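Local coordinates for conserved hypothetical protein (Agrobacterium tumefaciens, PDB 2FEX), which is of unknown function but belongs to the DJ-1/PfpI family, whose members include chaperones, hydrolases and glyoxalase-like enzymes, at residues A[34-39]-A[50-55]. Residues are numbered along the deposited sequence; the frame is centred on the assembly and turned at random.
Sequences HATPDG and VTPDTS
His34 and Thr36 carry the backbone pairing with Asp53 and Thr54. His34 O accepts from two amides: Thr54 N, in the carbonyl plane at 3.2 Å, and Asp53 N, tilted 30° from it. Thr36 N then donates to Thr54 O over 3.2 Å, and the bridges Ala35–Thr54 and Thr36–Ser55 define parallel pairing. Thr54 O also faces Ala35 CA in a CA-H...O contact.

The carboxylate of Asp53 adds a side-chain bond. His34 N points to the anti lone pair of Asp53 OD2 at 2.8 Å, nearly straight at 170°. Water 1 donates to Asp53 OD2 and lies in the ring plane of His34, 2.8 Å from ND1, linking the two side chains.

Van der Waals contacts gather around Pro52 and Gly39. Thr36 meets Pro52 at about a right angle; its CG2, anti to the carbonyl carbon, makes apolar contact with Pro52 CG at 3.7 Å, while Thr36 OG1 is hydrogen-bonded to Met40 O. Gly39 O sits 3.4 Å from Pro52 CG; Ser55 CB packs on Gly39 N. On the sheet face of Ala35 and Thr54, apolar contact joins Ala35 CB to Thr54 CG2.

Strand 54-55 is the outermost strand of the parallel part of the sheet within this chain, beside strand 31-36, consistent with the Rossmann-like alpha/beta sandwich of the DJ-1/PfpI family.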
ATOM      1  N   HIS A  34     -14.591   0.840  -4.526  1.00 12.79           N
ATOM      2  CA  HIS A  34     -13.789  -0.321  -4.859  1.00 11.78           C
ATOM      3  C   HIS A  34     -14.707  -1.341  -5.543  1.00 12.79           C
ATOM      4  O   HIS A  34     -15.828  -1.593  -5.072  1.00 12.90           O
ATOM      5  CB  HIS A  34     -13.162  -0.966  -3.596  1.00 13.89           C
ATOM      6  CG  HIS A  34     -11.955  -0.213  -3.127  1.00 12.23           C
ATOM      7  ND1 HIS A  34     -12.025   0.669  -2.071  1.00 15.35           N
ATOM      8  CD2 HIS A  34     -10.673  -0.206  -3.561  1.00 14.24           C
ATOM      9  CE1 HIS A  34     -10.830   1.213  -1.891  1.00 16.71           C
ATOM     10  NE2 HIS A  34      -9.986   0.702  -2.777  1.00 15.45           N
ATOM     11  N   ALA A  35     -14.201  -1.919  -6.608  1.00 11.92           N
ATOM     12  CA  ALA A  35     -14.951  -2.926  -7.390  1.00 11.14           C
ATOM     13  C   ALA A  35     -14.118  -4.169  -7.668  1.00 12.33           C
ATOM     14  O   ALA A  35     -12.893  -4.097  -7.726  1.00 12.32           O
ATOM     15  CB  ALA A  35     -15.430  -2.269  -8.739  1.00 13.16           C
ATOM     16  N   THR A  36     -14.775  -5.327  -7.820  1.00 12.11           N
ATOM     17  CA  THR A  36     -14.104  -6.550  -8.279  1.00 11.99           C
ATOM     18  C   THR A  36     -14.934  -7.028  -9.496  1.00 12.74           C
ATOM     19  O   THR A  36     -16.097  -6.617  -9.695  1.00 13.85           O
ATOM     20  CB  THR A  36     -14.094  -7.645  -7.179  1.00 11.11           C
ATOM     21  OG1 THR A  36     -15.497  -7.949  -6.828  1.00 11.99           O
ATOM     22  CG2 THR A  36     -13.307  -7.177  -5.918  1.00 11.26           C
ATOM     23  N   PRO A  37     -14.363  -7.933 -10.306  1.00 12.53           N
ATOM     24  CA  PRO A  37     -15.060  -8.364 -11.537  1.00 13.84           C
ATOM     25  C   PRO A  37     -16.460  -8.876 -11.255  1.00 15.18           C
ATOM     26  O   PRO A  37     -17.382  -8.537 -11.997  1.00 16.34           O
ATOM     27  CB  PRO A  37     -14.126  -9.467 -12.084  1.00 14.28           C
ATOM     28  CG  PRO A  37     -12.743  -8.946 -11.697  1.00 13.52           C
ATOM     29  CD  PRO A  37     -12.965  -8.450 -10.229  1.00 13.73           C
ATOM     30  N   ASP A  38     -16.643  -9.664 -10.199  1.00 14.03           N
ATOM     31  CA  ASP A  38     -17.988 -10.244  -9.914  1.00 15.11           C
ATOM     32  C   ASP A  38     -18.705  -9.573  -8.727  1.00 14.22           C
ATOM     33  O   ASP A  38     -19.846  -9.965  -8.384  1.00 16.17           O
ATOM     34  CB  ASP A  38     -17.911 -11.765  -9.713  1.00 15.82           C
ATOM     35  CG  ASP A  38     -17.135 -12.198  -8.463  1.00 16.52           C
ATOM     36  OD1 ASP A  38     -16.652 -11.316  -7.702  1.00 16.72           O
ATOM     37  OD2 ASP A  38     -16.966 -13.447  -8.307  1.00 17.62           O
ATOM     38  N   GLY A  39     -18.081  -8.534  -8.150  1.00 13.05           N
ATOM     39  CA  GLY A  39     -18.681  -7.827  -7.029  1.00 14.30           C
ATOM     40  C   GLY A  39     -18.489  -8.520  -5.687  1.00 14.28           C
ATOM     41  O   GLY A  39     -18.958  -8.015  -4.658  1.00 15.28           O
ATOM     42  N   VAL A  50     -10.686  -8.506   0.997  1.00 10.94           N
ATOM     43  CA  VAL A  50     -11.392  -7.255   0.766  1.00 11.14           C
ATOM     44  C   VAL A  50     -12.793  -7.477   0.199  1.00 13.01           C
ATOM     45  O   VAL A  50     -12.950  -8.188  -0.831  1.00 13.22           O
ATOM     46  CB  VAL A  50     -10.594  -6.401  -0.231  1.00 11.99           C
ATOM     47  CG1 VAL A  50     -11.343  -5.079  -0.459  1.00 14.82           C
ATOM     48  CG2 VAL A  50      -9.128  -6.184   0.347  1.00 12.98           C
ATOM     49  N   THR A  51     -13.794  -6.889   0.857  1.00 11.63           N
ATOM     50  CA  THR A  51     -15.163  -6.917   0.302  1.00 12.72           C
ATOM     51  C   THR A  51     -15.296  -5.574  -0.437  1.00 13.47           C
ATOM     52  O   THR A  51     -15.252  -4.492   0.185  1.00 14.26           O
ATOM     53  CB  THR A  51     -16.172  -6.997   1.461  1.00 14.49           C
ATOM     54  OG1 THR A  51     -16.055  -8.282   2.067  1.00 14.49           O
ATOM     55  CG2 THR A  51     -17.593  -6.807   0.892  1.00 14.54           C
ATOM     56  N   PRO A  52     -15.505  -5.613  -1.764  1.00 13.36           N
ATOM     57  CA  PRO A  52     -15.637  -4.366  -2.508  1.00 13.20           C
ATOM     58  C   PRO A  52     -17.043  -3.730  -2.327  1.00 13.30           C
ATOM     59  O   PRO A  52     -17.976  -4.351  -1.746  1.00 14.85           O
ATOM     60  CB  PRO A  52     -15.489  -4.818  -3.960  1.00 13.85           C
ATOM     61  CG  PRO A  52     -16.221  -6.151  -3.971  1.00 11.90           C
ATOM     62  CD  PRO A  52     -15.725  -6.797  -2.637  1.00 13.64           C
ATOM     63  N   ASP A  53     -17.202  -2.523  -2.858  1.00 13.62           N
ATOM     64  CA  ASP A  53     -18.497  -1.888  -2.921  1.00 14.75           C
ATOM     65  C   ASP A  53     -19.409  -2.434  -4.014  1.00 15.20           C
ATOM     66  O   ASP A  53     -20.625  -2.494  -3.831  1.00 15.80           O
ATOM     67  CB  ASP A  53     -18.300  -0.389  -3.184  1.00 15.26           C
ATOM     68  CG  ASP A  53     -17.475   0.272  -2.081  1.00 18.55           C
ATOM     69  OD1 ASP A  53     -17.992   0.276  -0.917  1.00 21.98           O
ATOM     70  OD2 ASP A  53     -16.358   0.724  -2.352  1.00 17.98           O
ATOM     71  N   THR A  54     -18.799  -2.800  -5.161  1.00 14.79           N
ATOM     72  CA  THR A  54     -19.616  -3.128  -6.315  1.00 14.25           C
ATOM     73  C   THR A  54     -18.846  -4.007  -7.305  1.00 14.77           C
ATOM     74  O   THR A  54     -17.716  -4.462  -6.984  1.00 12.92           O
ATOM     75  CB  THR A  54     -20.100  -1.773  -6.955  1.00 15.89           C
ATOM     76  OG1 THR A  54     -21.202  -2.035  -7.818  1.00 19.32           O
ATOM     77  CG2 THR A  54     -18.938  -1.102  -7.694  1.00 18.31           C
ATOM     78  N   SER A  55     -19.487  -4.288  -8.454  1.00 15.14           N
ATOM     79  CA  SER A  55     -18.852  -5.099  -9.488  1.00 13.89           C
ATOM     80  C   SER A  55     -18.421  -4.151 -10.620  1.00 12.86           C
ATOM     81  O   SER A  55     -18.922  -3.017 -10.778  1.00 13.20           O
ATOM     82  CB  SER A  55     -19.893  -6.085 -10.093  1.00 15.87           C
ATOM     83  OG  SER A  55     -21.029  -5.357 -10.595  1.00 17.76           O
TER
HETATM   84  O   HOH W   1     -14.322   1.471  -0.738  1.00 27.44           O